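Local structure of glucose-6-phosphate isomerase (Plasmodium falciparum, 3QKI) at residues A[181-185]-A[218-222]. The protein probably interconverts alpha-D-glucose 6-phosphate and beta-D-fructose 6-phosphate, the second step of glycolysis. Sequence-based numbering, arbitrary orientation.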
ATOM      1  N   THR A 181      14.759  -5.228  -1.402  1.00 12.41           N
ATOM      2  CA  THR A 181      14.895  -6.677  -1.537  1.00 11.32           C
ATOM      3  C   THR A 181      13.528  -7.333  -1.805  1.00 11.41           C
ATOM      4  O   THR A 181      13.429  -8.130  -2.735  1.00 10.79           O
ATOM      5  CB  THR A 181      15.569  -7.270  -0.296  1.00 17.12           C
ATOM      6  OG1 THR A 181      16.735  -6.502  -0.011  1.00 18.82           O
ATOM      7  CG2 THR A 181      15.921  -8.765  -0.465  1.00  7.81           C
ATOM      8  N   GLU A 182      12.496  -6.998  -0.995  1.00  8.00           N
ATOM      9  CA  GLU A 182      11.182  -7.593  -1.166  1.00  7.89           C
ATOM     10  C   GLU A 182      10.564  -7.227  -2.520  1.00 14.29           C
ATOM     11  O   GLU A 182       9.943  -8.089  -3.167  1.00 14.13           O
ATOM     12  CB  GLU A 182      10.236  -7.291   0.015  1.00  9.14           C
ATOM     13  CG  GLU A 182       8.904  -8.009  -0.175  1.00 14.51           C
ATOM     14  CD  GLU A 182       8.050  -8.132   1.062  1.00 22.93           C
ATOM     15  OE1 GLU A 182       8.028  -7.178   1.869  1.00 26.95           O
ATOM     16  OE2 GLU A 182       7.385  -9.179   1.214  1.00 21.12           O
ATOM     17  N   PHE A 183      10.791  -5.987  -2.982  1.00 11.95           N
ATOM     18  CA  PHE A 183      10.315  -5.571  -4.305  1.00 10.90           C
ATOM     19  C   PHE A 183      10.911  -6.547  -5.345  1.00 14.44           C
ATOM     20  O   PHE A 183      10.163  -7.151  -6.100  1.00 14.22           O
ATOM     21  CB  PHE A 183      10.682  -4.083  -4.599  1.00 10.97           C
ATOM     22  CG  PHE A 183      11.129  -3.766  -6.023  1.00 12.32           C
ATOM     23  CD1 PHE A 183      10.381  -4.183  -7.120  1.00 14.20           C
ATOM     24  CD2 PHE A 183      12.310  -3.072  -6.260  1.00 15.28           C
ATOM     25  CE1 PHE A 183      10.837  -3.959  -8.428  1.00 15.91           C
ATOM     26  CE2 PHE A 183      12.730  -2.797  -7.568  1.00 17.43           C
ATOM     27  CZ  PHE A 183      11.992  -3.245  -8.639  1.00 15.20           C
ATOM     28  N   VAL A 184      12.242  -6.703  -5.364  1.00 12.29           N
ATOM     29  CA  VAL A 184      12.944  -7.550  -6.350  1.00 11.57           C
ATOM     30  C   VAL A 184      12.583  -9.022  -6.197  1.00 14.86           C
ATOM     31  O   VAL A 184      12.385  -9.704  -7.196  1.00 14.20           O
ATOM     32  CB  VAL A 184      14.483  -7.316  -6.380  1.00 14.95           C
ATOM     33  CG1 VAL A 184      15.157  -8.178  -7.462  1.00 14.53           C
ATOM     34  CG2 VAL A 184      14.811  -5.841  -6.607  1.00 14.57           C
ATOM     35  N   TYR A 185      12.469  -9.504  -4.958  1.00 13.29           N
ATOM     36  CA  TYR A 185      12.115 -10.874  -4.677  1.00 13.21           C
ATOM     37  C   TYR A 185      10.735 -11.238  -5.296  1.00 15.26           C
ATOM     38  O   TYR A 185      10.625 -12.175  -6.087  1.00 12.83           O
ATOM     39  CB  TYR A 185      12.152 -11.148  -3.161  1.00 13.51           C
ATOM     40  CG  TYR A 185      11.712 -12.557  -2.855  1.00 14.49           C
ATOM     41  CD1 TYR A 185      12.499 -13.651  -3.228  1.00 14.71           C
ATOM     42  CD2 TYR A 185      10.465 -12.808  -2.283  1.00 14.50           C
ATOM     43  CE1 TYR A 185      12.060 -14.951  -3.034  1.00 13.79           C
ATOM     44  CE2 TYR A 185      10.013 -14.107  -2.093  1.00 15.26           C
ATOM     45  CZ  TYR A 185      10.823 -15.174  -2.456  1.00 17.30           C
ATOM     46  OH  TYR A 185      10.424 -16.446  -2.194  1.00 18.25           O
ATOM     47  N   PHE A 218      13.430 -21.432  -2.574  1.00 16.96           N
ATOM     48  CA  PHE A 218      13.568 -21.001  -1.176  1.00 16.79           C
ATOM     49  C   PHE A 218      12.334 -20.292  -0.654  1.00 21.59           C
ATOM     50  O   PHE A 218      11.759 -19.439  -1.343  1.00 23.05           O
ATOM     51  CB  PHE A 218      14.804 -20.114  -1.014  1.00 18.78           C
ATOM     52  CG  PHE A 218      16.096 -20.869  -1.204  1.00 20.88           C
ATOM     53  CD1 PHE A 218      16.764 -21.426  -0.115  1.00 24.42           C
ATOM     54  CD2 PHE A 218      16.656 -21.016  -2.466  1.00 21.71           C
ATOM     55  CE1 PHE A 218      17.970 -22.115  -0.293  1.00 24.87           C
ATOM     56  CE2 PHE A 218      17.840 -21.728  -2.642  1.00 24.25           C
ATOM     57  CZ  PHE A 218      18.496 -22.264  -1.556  1.00 22.39           C
ATOM     58  N   ASN A 219      11.933 -20.629   0.567  1.00 18.31           N
ATOM     59  CA  ASN A 219      10.793 -19.970   1.176  1.00 17.34           C
ATOM     60  C   ASN A 219      11.360 -18.739   1.904  1.00 22.09           C
ATOM     61  O   ASN A 219      11.813 -18.836   3.037  1.00 19.55           O
ATOM     62  CB  ASN A 219      10.068 -20.936   2.102  1.00 13.96           C
ATOM     63  CG  ASN A 219       8.829 -20.396   2.772  1.00 34.44           C
ATOM     64  OD1 ASN A 219       8.412 -19.239   2.591  1.00 34.25           O
ATOM     65  ND2 ASN A 219       8.221 -21.230   3.585  1.00 27.70           N
ATOM     66  N   VAL A 220      11.399 -17.597   1.203  1.00 20.50           N
ATOM     67  CA  VAL A 220      11.959 -16.354   1.724  1.00 19.20           C
ATOM     68  C   VAL A 220      10.889 -15.562   2.461  1.00 22.26           C
ATOM     69  O   VAL A 220       9.824 -15.296   1.911  1.00 23.60           O
ATOM     70  CB  VAL A 220      12.655 -15.538   0.608  1.00 22.05           C
ATOM     71  CG1 VAL A 220      13.305 -14.273   1.152  1.00 21.78           C
ATOM     72  CG2 VAL A 220      13.680 -16.397  -0.128  1.00 21.83           C
ATOM     73  N   ARG A 221      11.177 -15.204   3.713  1.00 17.94           N
ATOM     74  CA  ARG A 221      10.289 -14.403   4.566  1.00 18.19           C
ATOM     75  C   ARG A 221      11.019 -13.134   5.014  1.00 20.98           C
ATOM     76  O   ARG A 221      12.243 -13.153   5.207  1.00 20.99           O
ATOM     77  CB  ARG A 221       9.830 -15.222   5.799  1.00 19.04           C
ATOM     78  CG  ARG A 221       9.228 -16.578   5.434  1.00 28.98           C
ATOM     79  CD  ARG A 221       7.730 -16.589   5.550  1.00 24.82           C
ATOM     80  NE  ARG A 221       7.126 -17.881   5.189  1.00 27.11           N
ATOM     81  CZ  ARG A 221       6.639 -18.771   6.047  1.00 33.37           C
ATOM     82  NH1 ARG A 221       6.714 -18.558   7.354  1.00 20.80           N
ATOM     83  NH2 ARG A 221       6.049 -19.873   5.604  1.00 27.02           N
ATOM     84  N   PHE A 222      10.282 -12.021   5.160  1.00 16.44           N
ATOM     85  CA  PHE A 222      10.839 -10.732   5.609  1.00 14.22           C
ATOM     86  C   PHE A 222      10.263 -10.381   6.975  1.00 17.75           C
ATOM     87  O   PHE A 222       9.055 -10.210   7.108  1.00 17.42           O
ATOM     88  CB  PHE A 222      10.599  -9.628   4.581  1.00 14.21           C
ATOM     89  CG  PHE A 222      11.279  -9.902   3.266  1.00 14.75           C
ATOM     90  CD1 PHE A 222      10.593 -10.537   2.228  1.00 15.75           C
ATOM     91  CD2 PHE A 222      12.608  -9.537   3.063  1.00 15.62           C
ATOM     92  CE1 PHE A 222      11.229 -10.835   1.028  1.00 17.04           C
ATOM     93  CE2 PHE A 222      13.252  -9.842   1.859  1.00 18.64           C
ATOM     94  CZ  PHE A 222      12.555 -10.478   0.842  1.00 15.99           C
TER
HETATM   95  O   HOH W   1      11.716 -18.290  -3.696  1.00 17.03           O
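Phe222 lays one face of its ring against the flank of Glu182. The Glu182 CB sits 3.9 Å from the Phe222 ring centroid, close to the ring normal, a CH-pi contact over the face. With CG anti to the backbone N (chi1 -176°) and the chain extended beyond it, the Glu182 methylenes run on past Phe222 CD1 and CE1, and Glu182 OE2 stops 3.6 Å from Phe222 CD1. The carboxylate plane is turned 40° from the ring. The rim of the same ring is occupied too: Thr181 CG2 lies near the ring plane, 3.7 Å from Phe222 CE2, and Tyr185 CD2 meets Phe222 CE1 at 3.9 Å. One turn of helix thus covers a face and part of the edge of the Phe222 ring.

Further down the strand Tyr185 takes over. Its CG is anti to the backbone N (chi1 177°), which sends the ring out from the helix toward the strand and over Val220. The branch carbon Val220 CB stands over one face of this ring, toward the phenol end, 3.6 Å from Tyr185 CZ, while Val220 CG2 packs on Tyr185 CE1. At the tip, one water joins Tyr185 OH (2.7 Å) to the Phe218 carbonyl O (2.6 Å), donating to the latter.

Helix 179-197 packs here, nearly antiparallel, on strand 219-223, an outermost strand of the parallel five-stranded sheet in an SIS (sugar isomerase) domain. Strand 168-172 runs beside that strand and leads through Gly176 and Ser177, which bind beta-D-fructose 6-phosphate when it is present, into the helix, a beta-alpha-beta crossover. Helix 318-328 also borders this turn, Leu324 touching Thr181, Val184 and Tyr185. Ring faces and edges make the fit, and the water lets the tyrosine hydroxyl and the Phe218 carbonyl satisfy each other indirectly.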